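Local coordinates for carbohydrate kinase, FGGY (Novosphingobium aromaticivorans, PDB 3H6E), which probably phosphorylates a sugar or related polyol at the expense of ATP, as kinases of the FGGY family do, at residues Val402-Leu407 with Val444-Leu449; Ile391-Arg396 with Cys414-Ala419; Arg313-Lys318 with Ala398-Phe403; Ala374-Asp379 with Ala408-Asp413. One frame throughout, in Å; residues are numbered along the deposited sequence.

Interaction 1 of 4, residues Val402-Leu407 with Val444-Leu449; sequences VFVRAL and VRIEPL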
loop_
_atom_site.group_PDB
_atom_site.type_symbol
_atom_site.label_atom_id
_atom_site.label_comp_id
_atom_site.label_asym_id
_atom_site.label_seq_id
_atom_site.Cartn_x
_atom_site.Cartn_y
_atom_site.Cartn_z
ATOM N N VAL A 402 9.582 -6.528 -20.677
ATOM C CA VAL A 402 9.234 -7.935 -20.815
ATOM C C VAL A 402 8.074 -8.294 -19.892
ATOM O O VAL A 402 7.190 -9.067 -20.266
ATOM C CB VAL A 402 10.432 -8.851 -20.517
ATOM C CG1 VAL A 402 10.058 -10.300 -20.761
ATOM C CG2 VAL A 402 11.636 -8.447 -21.373
ATOM N N PHE A 403 8.076 -7.725 -18.692
ATOM C CA PHE A 403 7.020 -7.996 -17.719
ATOM C C PHE A 403 5.664 -7.456 -18.168
ATOM O O PHE A 403 4.711 -8.218 -18.329
ATOM C CB PHE A 403 7.380 -7.423 -16.344
ATOM C CG PHE A 403 6.249 -7.473 -15.357
ATOM C CD1 PHE A 403 5.794 -8.685 -14.865
ATOM C CD2 PHE A 403 5.636 -6.307 -14.921
ATOM C CE1 PHE A 403 4.747 -8.733 -13.958
ATOM C CE2 PHE A 403 4.590 -6.350 -14.013
ATOM C CZ PHE A 403 4.147 -7.565 -13.533
ATOM N N VAL A 404 5.587 -6.155 -18.385
ATOM C CA VAL A 404 4.343 -5.479 -18.735
ATOM C C VAL A 404 3.759 -6.035 -20.030
ATOM O O VAL A 404 2.538 -6.295 -20.098
ATOM C CB VAL A 404 4.549 -3.961 -18.886
ATOM C CG1 VAL A 404 3.270 -3.295 -19.369
ATOM C CG2 VAL A 404 5.011 -3.352 -17.570
ATOM N N ARG A 405 4.566 -6.183 -21.063
ATOM C CA ARG A 405 4.087 -6.674 -22.355
ATOM C C ARG A 405 3.645 -8.138 -22.295
ATOM O O ARG A 405 2.718 -8.541 -22.995
ATOM C CB ARG A 405 5.141 -6.469 -23.445
ATOM C CG ARG A 405 5.469 -5.007 -23.705
ATOM C CD ARG A 405 6.366 -4.836 -24.916
ATOM N NE ARG A 405 5.640 -5.055 -26.161
ATOM C CZ ARG A 405 6.183 -4.949 -27.370
ATOM N NH1 ARG A 405 7.466 -4.631 -27.494
ATOM N NH2 ARG A 405 5.447 -5.163 -28.453
ATOM N N ALA A 406 4.310 -8.929 -21.462
ATOM C CA ALA A 406 3.892 -10.306 -21.245
ATOM C C ALA A 406 2.522 -10.302 -20.585
ATOM O O ALA A 406 1.684 -11.162 -20.851
ATOM C CB ALA A 406 4.902 -11.043 -20.382
ATOM N N LEU A 407 2.300 -9.319 -19.720
ATOM C CA LEU A 407 1.018 -9.181 -19.045
ATOM C C LEU A 407 -0.070 -8.834 -20.056
ATOM O O LEU A 407 -1.155 -9.413 -20.044
ATOM C CB LEU A 407 1.100 -8.109 -17.957
ATOM C CG LEU A 407 -0.005 -8.185 -16.907
ATOM C CD1 LEU A 407 -0.020 -9.568 -16.264
ATOM C CD2 LEU A 407 0.152 -7.089 -15.862
ATOM N N VAL A 444 -0.552 5.042 -21.224
ATOM C CA VAL A 444 -0.268 4.475 -22.529
ATOM C C VAL A 444 -0.574 2.991 -22.453
ATOM O O VAL A 444 -0.074 2.303 -21.566
ATOM C CB VAL A 444 1.223 4.646 -22.904
ATOM C CG1 VAL A 444 1.466 4.207 -24.345
ATOM C CG2 VAL A 444 1.677 6.088 -22.684
ATOM N N ARG A 445 -1.397 2.486 -23.368
ATOM C CA ARG A 445 -1.697 1.063 -23.345
ATOM C C ARG A 445 -0.494 0.243 -23.787
ATOM O O ARG A 445 0.280 0.664 -24.648
ATOM C CB ARG A 445 -2.918 0.716 -24.195
ATOM C CG ARG A 445 -3.366 -0.724 -23.986
ATOM C CD ARG A 445 -4.614 -1.061 -24.765
ATOM N NE ARG A 445 -5.003 -2.454 -24.563
ATOM C CZ ARG A 445 -6.004 -3.049 -25.198
ATOM N NH1 ARG A 445 -6.726 -2.375 -26.086
ATOM N NH2 ARG A 445 -6.286 -4.318 -24.948
ATOM N N ILE A 446 -0.342 -0.928 -23.183
ATOM C CA ILE A 446 0.788 -1.791 -23.478
ATOM C C ILE A 446 0.441 -2.795 -24.568
ATOM O O ILE A 446 -0.594 -3.458 -24.512
ATOM C CB ILE A 446 1.262 -2.545 -22.219
ATOM C CG1 ILE A 446 1.675 -1.552 -21.134
ATOM C CG2 ILE A 446 2.413 -3.480 -22.558
ATOM C CD1 ILE A 446 2.706 -0.540 -21.602
ATOM N N GLU A 447 1.315 -2.892 -25.563
ATOM C CA GLU A 447 1.158 -3.864 -26.631
ATOM C C GLU A 447 1.624 -5.225 -26.137
ATOM O O GLU A 447 2.630 -5.318 -25.432
ATOM C CB GLU A 447 2.006 -3.459 -27.837
ATOM C CG GLU A 447 1.819 -2.020 -28.294
ATOM C CD GLU A 447 0.750 -1.877 -29.362
ATOM O OE1 GLU A 447 -0.379 -2.372 -29.149
ATOM O OE2 GLU A 447 1.047 -1.266 -30.415
ATOM N N PRO A 448 0.896 -6.289 -26.502
ATOM C CA PRO A 448 1.380 -7.641 -26.209
ATOM C C PRO A 448 2.758 -7.871 -26.825
ATOM O O PRO A 448 3.169 -7.114 -27.705
ATOM C CB PRO A 448 0.344 -8.534 -26.897
ATOM C CG PRO A 448 -0.889 -7.712 -26.942
ATOM C CD PRO A 448 -0.428 -6.299 -27.141
ATOM N N LEU A 449 3.461 -8.901 -26.365
ATOM C CA LEU A 449 4.771 -9.238 -26.908
ATOM C C LEU A 449 4.660 -9.623 -28.378
ATOM O O LEU A 449 3.801 -10.424 -28.753
ATOM C CB LEU A 449 5.399 -10.389 -26.122
ATOM C CG LEU A 449 5.829 -10.116 -24.680
ATOM C CD1 LEU A 449 6.102 -11.423 -23.959
ATOM C CD2 LEU A 449 7.053 -9.204 -24.636
#
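Strand 443-445 is an outermost strand of the C-terminal-domain sheet of this actin-like (ASKHA) fold, and the chain leaving it runs across helix 401-410, which packs against that sheet. Arg405, Leu449 and Ile446 carry most of the contact. Arg405 sets off with CG anti to its carbonyl carbon and then bends at chi3 (74°), which turns the guanidinium edge to the carbonyls of Glu447 and Pro448. There Arg405 NE donates to Glu447 O at 3.1 Å, nearly straight at 160° and with the oxygen in the guanidinium plane, although Arg405 NE stands above the plane of the accepting carbonyl. Arg405 NH2 reaches the next carbonyl, Pro448 O, also at 3.1 Å but more bent. The grip is on backbone oxygens, and the Glu447 carboxylate leads away from it. An alanine in place of Arg405 would probably loosen the 446-449 segment, since the two carbonyls would lose NE and NH2 and Ile446 the packing of CG. Arg405 CG lies 3.6 Å from Ile446 CG2. On the sheet side Ile446 packs on Thr418. Behind the arginine, Leu449 N makes a weak bond to Arg405 O, and Ser409 OG hydrogen-bonds to both of these atoms. Leu449 straddles the helix surface, with CD2 3.5 Å from Arg405 CB and CD1 3.8 Å from Ala406 CB.

Interaction 2 of 4, residues Ile391-Arg396 with Cys414-Ala419; sequences ILVEGR and CAVYTA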
loop_
_atom_site.group_PDB
_atom_site.type_symbol
_atom_site.label_atom_id
_atom_site.label_comp_id
_atom_site.label_asym_id
_atom_site.label_seq_id
_atom_site.Cartn_x
_atom_site.Cartn_y
_atom_site.Cartn_z
ATOM N N ILE A 391 -5.895 -2.605 -16.058
ATOM C CA ILE A 391 -4.834 -2.810 -15.084
ATOM C C ILE A 391 -3.753 -1.751 -15.243
ATOM O O ILE A 391 -3.201 -1.568 -16.326
ATOM C CB ILE A 391 -4.204 -4.204 -15.206
ATOM C CG1 ILE A 391 -5.279 -5.280 -15.059
ATOM C CG2 ILE A 391 -3.125 -4.392 -14.155
ATOM C CD1 ILE A 391 -4.729 -6.676 -14.906
ATOM N N LEU A 392 -3.459 -1.050 -14.156
ATOM C CA LEU A 392 -2.411 -0.042 -14.155
ATOM C C LEU A 392 -1.208 -0.551 -13.377
ATOM O O LEU A 392 -1.289 -0.771 -12.168
ATOM C CB LEU A 392 -2.932 1.256 -13.542
ATOM C CG LEU A 392 -1.901 2.326 -13.180
ATOM C CD1 LEU A 392 -0.996 2.641 -14.366
ATOM C CD2 LEU A 392 -2.612 3.578 -12.675
ATOM N N VAL A 393 -0.097 -0.757 -14.079
ATOM C CA VAL A 393 1.145 -1.175 -13.438
ATOM C C VAL A 393 1.912 0.049 -12.947
ATOM O O VAL A 393 2.063 1.029 -13.676
ATOM C CB VAL A 393 2.037 -1.990 -14.397
ATOM C CG1 VAL A 393 3.238 -2.551 -13.656
ATOM C CG2 VAL A 393 1.240 -3.115 -15.036
ATOM N N GLU A 394 2.381 -0.008 -11.705
ATOM C CA GLU A 394 3.198 1.059 -11.133
ATOM C C GLU A 394 4.413 0.452 -10.444
ATOM O O GLU A 394 4.576 -0.769 -10.424
ATOM C CB GLU A 394 2.385 1.896 -10.147
ATOM C CG GLU A 394 1.107 2.460 -10.735
ATOM C CD GLU A 394 0.451 3.472 -9.824
ATOM O OE1 GLU A 394 0.759 3.466 -8.614
ATOM O OE2 GLU A 394 -0.372 4.273 -10.315
ATOM N N GLY A 395 5.261 1.302 -9.876
ATOM C CA GLY A 395 6.495 0.842 -9.264
ATOM C C GLY A 395 7.587 0.675 -10.302
ATOM O O GLY A 395 7.371 0.950 -11.482
ATOM N N ARG A 396 8.757 0.211 -9.876
ATOM C CA ARG A 396 9.907 0.140 -10.773
ATOM C C ARG A 396 9.758 -0.872 -11.910
ATOM O O ARG A 396 10.358 -0.706 -12.971
ATOM C CB ARG A 396 11.207 -0.098 -9.992
ATOM C CG ARG A 396 11.411 -1.506 -9.460
ATOM C CD ARG A 396 12.768 -1.610 -8.765
ATOM N NE ARG A 396 12.992 -2.906 -8.128
ATOM C CZ ARG A 396 13.676 -3.908 -8.675
ATOM N NH1 ARG A 396 14.205 -3.781 -9.884
ATOM N NH2 ARG A 396 13.825 -5.047 -8.011
ATOM N N CYS A 414 -7.945 -7.291 -22.156
ATOM C CA CYS A 414 -7.762 -6.366 -21.050
ATOM C C CYS A 414 -6.833 -5.238 -21.485
ATOM O O CYS A 414 -5.965 -5.432 -22.336
ATOM C CB CYS A 414 -7.183 -7.102 -19.840
ATOM S SG CYS A 414 -6.837 -6.066 -18.407
ATOM N N ALA A 415 -7.025 -4.056 -20.912
ATOM C CA ALA A 415 -6.168 -2.920 -21.216
ATOM C C ALA A 415 -5.145 -2.692 -20.105
ATOM O O ALA A 415 -5.450 -2.077 -19.085
ATOM C CB ALA A 415 -7.005 -1.665 -21.442
ATOM N N VAL A 416 -3.934 -3.200 -20.305
ATOM C CA VAL A 416 -2.836 -2.975 -19.367
ATOM C C VAL A 416 -2.199 -1.609 -19.614
ATOM O O VAL A 416 -1.940 -1.232 -20.755
ATOM C CB VAL A 416 -1.764 -4.071 -19.497
ATOM C CG1 VAL A 416 -0.596 -3.795 -18.561
ATOM C CG2 VAL A 416 -2.374 -5.440 -19.219
ATOM N N TYR A 417 -1.946 -0.866 -18.545
ATOM C CA TYR A 417 -1.424 0.491 -18.670
ATOM C C TYR A 417 -0.112 0.711 -17.915
ATOM O O TYR A 417 0.226 -0.032 -16.994
ATOM C CB TYR A 417 -2.456 1.503 -18.167
ATOM C CG TYR A 417 -3.692 1.627 -19.026
ATOM C CD1 TYR A 417 -3.624 2.199 -20.293
ATOM C CD2 TYR A 417 -4.932 1.194 -18.564
ATOM C CE1 TYR A 417 -4.752 2.325 -21.083
ATOM C CE2 TYR A 417 -6.068 1.317 -19.345
ATOM C CZ TYR A 417 -5.971 1.884 -20.606
ATOM O OH TYR A 417 -7.093 2.014 -21.397
ATOM N N THR A 418 0.616 1.744 -18.324
ATOM C CA THR A 418 1.740 2.273 -17.560
ATOM C C THR A 418 1.687 3.790 -17.667
ATOM O O THR A 418 1.197 4.323 -18.659
ATOM C CB THR A 418 3.102 1.768 -18.076
ATOM O OG1 THR A 418 3.201 2.007 -19.486
ATOM C CG2 THR A 418 3.265 0.278 -17.803
ATOM N N ALA A 419 2.178 4.479 -16.642
ATOM C CA ALA A 419 2.101 5.935 -16.591
ATOM C C ALA A 419 3.104 6.607 -17.530
ATOM O O ALA A 419 4.148 6.042 -17.848
ATOM C CB ALA A 419 2.284 6.431 -15.168
HETATM O O HOH W 1 2.714 3.579 -13.869
#
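Strands 390-394 and 415-419 lie side by side and parallel, tightly joined at the Ile391 end and parting toward Ala419. Three backbone bonds make the tight part. Ile391 N donates to Ala415 O at 3.1 Å. Tyr417 N returns to Ile391 O at 2.6 Å, nearly along the C=O axis. Val393 N then closes on Tyr417 O at 3.0 Å. Ile391 is thus clasped through both its N-H and its carbonyl. On the face shared by Ile391, Val393, Val416 and Thr418, the side chains turn toward helix 401-410, whose Phe403 touches Val393 and whose Val404 touches Val416 and Thr418. Here Val393 CG2, anti to its carbonyl carbon, meets Val416 CG1 obliquely at 4.0 Å, while Ile391 CG1 rests 3.8 Å from Cys414 SG. The other face holds Leu392 and Tyr417, where Leu392 CD1 lies over the Tyr417 backbone, and both side chains touch Leu443. From Val393 on the strands part, the CA atoms of Val393 and Thr418 being 5.4 Å apart, and a water enters. It donates to Val393 O at 2.6 Å and accepts from Ala419 N at 3.0 Å, replacing a direct bond next to the exposed Ala419. With helix 401-410 as the connection, the two neighbouring parallel strands form a classic beta-alpha-beta crossover within the C-terminal domain of the actin-like fold.

Interaction 3 of 4, residues Arg313-Lys318 with Ala398-Phe403; sequences RRVDIK and AEADVF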
loop_
_atom_site.group_PDB
_atom_site.type_symbol
_atom_site.label_atom_id
_atom_site.label_comp_id
_atom_site.label_asym_id
_atom_site.label_seq_id
_atom_site.Cartn_x
_atom_site.Cartn_y
_atom_site.Cartn_z
ATOM N N ARG A 313 21.981 -6.177 -12.667
ATOM C CA ARG A 313 21.251 -6.971 -13.647
ATOM C C ARG A 313 19.737 -6.897 -13.420
ATOM O O ARG A 313 18.983 -7.772 -13.848
ATOM C CB ARG A 313 21.764 -8.415 -13.647
ATOM C CG ARG A 313 23.270 -8.507 -13.877
ATOM C CD ARG A 313 23.735 -9.932 -14.124
ATOM N NE ARG A 313 23.792 -10.709 -12.891
ATOM C CZ ARG A 313 24.915 -11.014 -12.246
ATOM N NH1 ARG A 313 26.090 -10.619 -12.720
ATOM N NH2 ARG A 313 24.864 -11.727 -11.127
ATOM N N ARG A 314 19.300 -5.838 -12.744
ATOM C CA ARG A 314 17.875 -5.557 -12.589
ATOM C C ARG A 314 17.199 -5.486 -13.954
ATOM O O ARG A 314 17.688 -4.817 -14.863
ATOM C CB ARG A 314 17.668 -4.238 -11.843
ATOM C CG ARG A 314 17.526 -4.365 -10.337
ATOM C CD ARG A 314 17.477 -2.986 -9.696
ATOM N NE ARG A 314 16.611 -2.941 -8.520
ATOM C CZ ARG A 314 17.044 -3.003 -7.265
ATOM N NH1 ARG A 314 18.342 -3.116 -7.015
ATOM N NH2 ARG A 314 16.180 -2.947 -6.259
ATOM N N VAL A 315 16.065 -6.164 -14.091
ATOM C CA VAL A 315 15.380 -6.269 -15.376
ATOM C C VAL A 315 14.678 -4.983 -15.824
ATOM O O VAL A 315 14.074 -4.949 -16.897
ATOM C CB VAL A 315 14.344 -7.400 -15.362
ATOM C CG1 VAL A 315 15.009 -8.723 -15.014
ATOM C CG2 VAL A 315 13.220 -7.072 -14.384
ATOM N N ASP A 316 14.752 -3.931 -15.014
ATOM C CA ASP A 316 14.081 -2.676 -15.350
ATOM C C ASP A 316 15.025 -1.598 -15.891
ATOM O O ASP A 316 14.579 -0.510 -16.266
ATOM C CB ASP A 316 13.283 -2.135 -14.156
ATOM C CG ASP A 316 14.162 -1.792 -12.965
ATOM O OD1 ASP A 316 15.123 -2.542 -12.693
ATOM O OD2 ASP A 316 13.881 -0.773 -12.296
ATOM N N ILE A 317 16.320 -1.902 -15.933
ATOM C CA ILE A 317 17.316 -0.977 -16.476
ATOM C C ILE A 317 17.007 -0.619 -17.928
ATOM O O ILE A 317 17.014 -1.483 -18.806
ATOM C CB ILE A 317 18.740 -1.557 -16.370
ATOM C CG1 ILE A 317 19.145 -1.695 -14.898
ATOM C CG2 ILE A 317 19.731 -0.678 -17.122
ATOM C CD1 ILE A 317 20.430 -2.472 -14.678
ATOM N N LYS A 318 16.747 0.662 -18.166
ATOM C CA LYS A 318 16.204 1.130 -19.445
ATOM C C LYS A 318 16.977 0.715 -20.705
ATOM O O LYS A 318 16.440 -0.012 -21.541
ATOM C CB LYS A 318 15.964 2.644 -19.404
ATOM C CG LYS A 318 14.906 3.048 -18.391
ATOM C CD LYS A 318 15.037 4.500 -17.977
ATOM C CE LYS A 318 14.239 4.769 -16.713
ATOM N NZ LYS A 318 14.571 3.781 -15.643
ATOM N N ALA A 398 7.428 -1.281 -13.806
ATOM C CA ALA A 398 6.707 -0.683 -14.923
ATOM C C ALA A 398 7.638 -0.421 -16.102
ATOM O O ALA A 398 7.220 -0.460 -17.254
ATOM C CB ALA A 398 6.025 0.605 -14.486
ATOM N N GLU A 399 8.901 -0.149 -15.783
ATOM C CA GLU A 399 9.925 0.037 -16.801
ATOM C C GLU A 399 10.444 -1.304 -17.304
ATOM O O GLU A 399 11.383 -1.353 -18.096
ATOM C CB GLU A 399 11.084 0.876 -16.257
ATOM C CG GLU A 399 10.986 2.364 -16.565
ATOM C CD GLU A 399 10.015 3.093 -15.661
ATOM O OE1 GLU A 399 9.751 2.588 -14.547
ATOM O OE2 GLU A 399 9.523 4.175 -16.062
ATOM N N ALA A 400 9.826 -2.388 -16.842
ATOM C CA ALA A 400 10.232 -3.736 -17.244
ATOM C C ALA A 400 9.434 -4.230 -18.453
ATOM O O ALA A 400 8.453 -4.961 -18.308
ATOM C CB ALA A 400 10.096 -4.702 -16.081
ATOM N N ASP A 401 9.877 -3.827 -19.643
ATOM C CA ASP A 401 9.182 -4.133 -20.896
ATOM C C ASP A 401 8.727 -5.585 -21.047
ATOM O O ASP A 401 7.620 -5.847 -21.507
ATOM C CB ASP A 401 10.037 -3.725 -22.102
ATOM C CG ASP A 401 9.678 -2.349 -22.626
ATOM O OD1 ASP A 401 8.520 -2.167 -23.056
ATOM O OD2 ASP A 401 10.551 -1.455 -22.620
ATOM N N VAL A 402 9.582 -6.528 -20.677
ATOM C CA VAL A 402 9.234 -7.935 -20.815
ATOM C C VAL A 402 8.074 -8.294 -19.892
ATOM O O VAL A 402 7.190 -9.067 -20.266
ATOM C CB VAL A 402 10.432 -8.851 -20.517
ATOM C CG1 VAL A 402 10.058 -10.300 -20.761
ATOM C CG2 VAL A 402 11.636 -8.447 -21.373
ATOM N N PHE A 403 8.076 -7.725 -18.692
ATOM C CA PHE A 403 7.020 -7.996 -17.719
ATOM C C PHE A 403 5.664 -7.456 -18.168
ATOM O O PHE A 403 4.711 -8.218 -18.329
ATOM C CB PHE A 403 7.380 -7.423 -16.344
ATOM C CG PHE A 403 6.249 -7.473 -15.357
ATOM C CD1 PHE A 403 5.794 -8.685 -14.865
ATOM C CD2 PHE A 403 5.636 -6.307 -14.921
ATOM C CE1 PHE A 403 4.747 -8.733 -13.958
ATOM C CE2 PHE A 403 4.590 -6.350 -14.013
ATOM C CZ PHE A 403 4.147 -7.565 -13.533
#
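A type I beta turn, Arg314 to Ile317, lies against the N-terminal end of helix 401-410, where Ala400 occupies the N-cap position. The turn belongs to the loop between helices 300-308 and 321-326, so the contact joins this helical part of the C-terminal domain to the start of the crossover helix. It is shallow, made of van der Waals contacts. The backbones come nearest at Asp316 and Ala400, whose CA atoms are 4.4 Å apart. Glu399 has the largest share: its CB points at the turn and stands 3.8 Å from Asp316 O, and the chain then bends at chi2 (78°), so that the carboxylate is carried off away from Asp316. Lys318 runs beside it, the two side chains pointing the same way, with its own bend at chi4 (51°). The end of Lys318, CE and NZ alike, lies 4.0 Å from Glu399 CG, while the charged groups stay apart, Lys318 NZ being 5.1 Å from Glu399 OE2. Any attraction between them would therefore be long-range and probably modest. Asp316 also turns its carboxylate away from Glu399; CG lies beside both the backbone N and the carbonyl carbon (chi1 63°), and OD1 has a long, weak ion pair with Arg396. On the buried side Val315 and Ala400 meet. Val315 also packs on Arg367 and Cys371 of helix 363-384, which places this edge of the turn against a second helix. Across the contact its CG2 approaches the small Ala400 side chain, with 4.3 Å between Val315 CG2 and Ala400 CB.

Interaction 4 of 4, residues Ala374-Asp379 with Ala408-Asp413; sequences AALVAD and ASLRPD
Asp379 OD1 has two partners here, a water and the guanidinium of Arg411. The water lies 3.0 Å from Asp379 OD1 and 2.5 Å from Leu410 O, linking the carboxylate to the last turn of helix 401-410. Arg411 NE approaches Asp379 OD1 at 3.5 Å in a long, weak salt bridge, the carboxylate and guanidinium planes standing 68° apart. Arg411 NH2 adds a weak, bent bond to Asp379 O at 2.8 Å, with that oxygen at the guanidinium edge and in its plane. Asp379 CG is anti to its backbone N (chi1 175°), which directs the carboxylate across to Leu410 and Arg411. Beside this polar patch Leu410 fills the interface between the helices: its CD1 lies 4.0 Å from Ala375 CB and 4.1 Å from Leu376 CD2, the Leu410 and Leu376 side chains crossing at about a right angle. A leucine in place of Arg411 would probably weaken the tie between the helix end and helix 363-384, by removing the guanidinium that Asp379 O, Asp379 OD1 and Asp383 share. Because Asp379 OD2 pairs with Arg461 and Arg411 NH2 with Asp383, the buried acid sits among alternating charges that would be expected to favour its ionised form.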
loop_
_atom_site.group_PDB
_atom_site.type_symbol
_atom_site.label_atom_id
_atom_site.label_comp_id
_atom_site.label_asym_id
_atom_site.label_seq_id
_atom_site.Cartn_x
_atom_site.Cartn_y
_atom_site.Cartn_z
ATOM N N ALA A 374 7.162 -13.684 -13.506
ATOM C CA ALA A 374 6.467 -12.728 -12.652
ATOM C C ALA A 374 5.136 -12.327 -13.279
ATOM O O ALA A 374 4.187 -11.979 -12.578
ATOM C CB ALA A 374 7.341 -11.504 -12.393
ATOM N N ALA A 375 5.075 -12.381 -14.605
ATOM C CA ALA A 375 3.844 -12.081 -15.324
ATOM C C ALA A 375 2.824 -13.182 -15.073
ATOM O O ALA A 375 1.641 -12.915 -14.864
ATOM C CB ALA A 375 4.118 -11.941 -16.808
ATOM N N LEU A 376 3.301 -14.422 -15.078
ATOM C CA LEU A 376 2.440 -15.584 -14.907
ATOM C C LEU A 376 1.900 -15.682 -13.489
ATOM O O LEU A 376 0.742 -16.040 -13.284
ATOM C CB LEU A 376 3.201 -16.857 -15.279
ATOM C CG LEU A 376 3.666 -16.899 -16.739
ATOM C CD1 LEU A 376 4.890 -17.787 -16.917
ATOM C CD2 LEU A 376 2.530 -17.321 -17.672
ATOM N N VAL A 377 2.742 -15.363 -12.511
ATOM C CA VAL A 377 2.327 -15.394 -11.118
ATOM C C VAL A 377 1.421 -14.203 -10.814
ATOM O O VAL A 377 0.485 -14.313 -10.025
ATOM C CB VAL A 377 3.531 -15.402 -10.152
ATOM C CG1 VAL A 377 3.052 -15.441 -8.706
ATOM C CG2 VAL A 377 4.443 -16.584 -10.444
ATOM N N ALA A 378 1.701 -13.067 -11.446
ATOM C CA ALA A 378 0.832 -11.903 -11.323
ATOM C C ALA A 378 -0.508 -12.221 -11.969
ATOM O O ALA A 378 -1.560 -11.803 -11.490
ATOM C CB ALA A 378 1.458 -10.685 -11.977
ATOM N N ASP A 379 -0.451 -12.978 -13.059
ATOM C CA ASP A 379 -1.646 -13.405 -13.774
ATOM C C ASP A 379 -2.548 -14.245 -12.875
ATOM O O ASP A 379 -3.760 -14.050 -12.839
ATOM C CB ASP A 379 -1.255 -14.208 -15.014
ATOM C CG ASP A 379 -2.453 -14.781 -15.736
ATOM O OD1 ASP A 379 -3.105 -14.027 -16.491
ATOM O OD2 ASP A 379 -2.736 -15.985 -15.549
ATOM N N ALA A 408 0.232 -7.887 -20.936
ATOM C CA ALA A 408 -0.700 -7.508 -21.992
ATOM C C ALA A 408 -1.115 -8.716 -22.838
ATOM O O ALA A 408 -2.292 -8.871 -23.180
ATOM C CB ALA A 408 -0.091 -6.435 -22.865
ATOM N N SER A 409 -0.147 -9.572 -23.159
ATOM C CA SER A 409 -0.399 -10.764 -23.967
ATOM C C SER A 409 -1.299 -11.752 -23.241
ATOM O O SER A 409 -2.217 -12.324 -23.832
ATOM C CB SER A 409 0.917 -11.447 -24.345
ATOM O OG SER A 409 1.760 -10.574 -25.078
ATOM N N LEU A 410 -1.026 -11.960 -21.957
ATOM C CA LEU A 410 -1.819 -12.881 -21.151
ATOM C C LEU A 410 -3.263 -12.404 -21.020
ATOM O O LEU A 410 -4.190 -13.211 -21.018
ATOM C CB LEU A 410 -1.187 -13.073 -19.770
ATOM C CG LEU A 410 0.140 -13.840 -19.765
ATOM C CD1 LEU A 410 0.865 -13.687 -18.436
ATOM C CD2 LEU A 410 -0.094 -15.303 -20.084
ATOM N N ARG A 411 -3.443 -11.090 -20.919
ATOM C CA ARG A 411 -4.771 -10.493 -20.810
ATOM C C ARG A 411 -5.099 -9.689 -22.064
ATOM O O ARG A 411 -5.116 -8.455 -22.038
ATOM C CB ARG A 411 -4.844 -9.599 -19.574
ATOM C CG ARG A 411 -4.219 -10.228 -18.346
ATOM C CD ARG A 411 -5.091 -10.004 -17.128
ATOM N NE ARG A 411 -4.880 -11.048 -16.134
ATOM C CZ ARG A 411 -5.743 -11.353 -15.173
ATOM N NH1 ARG A 411 -6.897 -10.697 -15.069
ATOM N NH2 ARG A 411 -5.447 -12.321 -14.318
ATOM N N PRO A 412 -5.375 -10.398 -23.169
ATOM C CA PRO A 412 -5.462 -9.843 -24.529
ATOM C C PRO A 412 -6.544 -8.767 -24.707
ATOM O O PRO A 412 -6.290 -7.756 -25.365
ATOM C CB PRO A 412 -5.795 -11.076 -25.375
ATOM C CG PRO A 412 -6.476 -12.002 -24.395
ATOM C CD PRO A 412 -5.664 -11.841 -23.162
ATOM N N ASP A 413 -7.727 -8.987 -24.142
ATOM C CA ASP A 413 -8.829 -8.042 -24.275
ATOM C C ASP A 413 -8.801 -7.035 -23.136
ATOM O O ASP A 413 -9.547 -6.057 -23.137
ATOM C CB ASP A 413 -10.172 -8.773 -24.277
ATOM C CG ASP A 413 -10.237 -9.867 -25.312
ATOM O OD1 ASP A 413 -9.810 -9.636 -26.457
ATOM O OD2 ASP A 413 -10.725 -10.963 -24.978
HETATM O O HOH W 2 -4.935 -14.212 -18.838
#

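Overall arrangement
Helix 401-410 supplies one segment to interactions 1, 3 and 4, and interaction 2 joins the two strands it connects. Along the chain come the loop 313-318, helix 363-384, strand 390-394, the crossover helix, strand 415-419 and finally strand 443-445, so the segments of several contacts interleave. The centres of interactions 1 and 2 are about 9 Å apart, as are those of 1 and 4, while those of 3 and 4, near opposite ends of the helix, are about 16 Å apart. Interactions 1 and 2 reach adjacent strands of one mixed sheet. Together the four contacts fix the crossover helix between this sheet and helix 363-384 in the C-terminal domain.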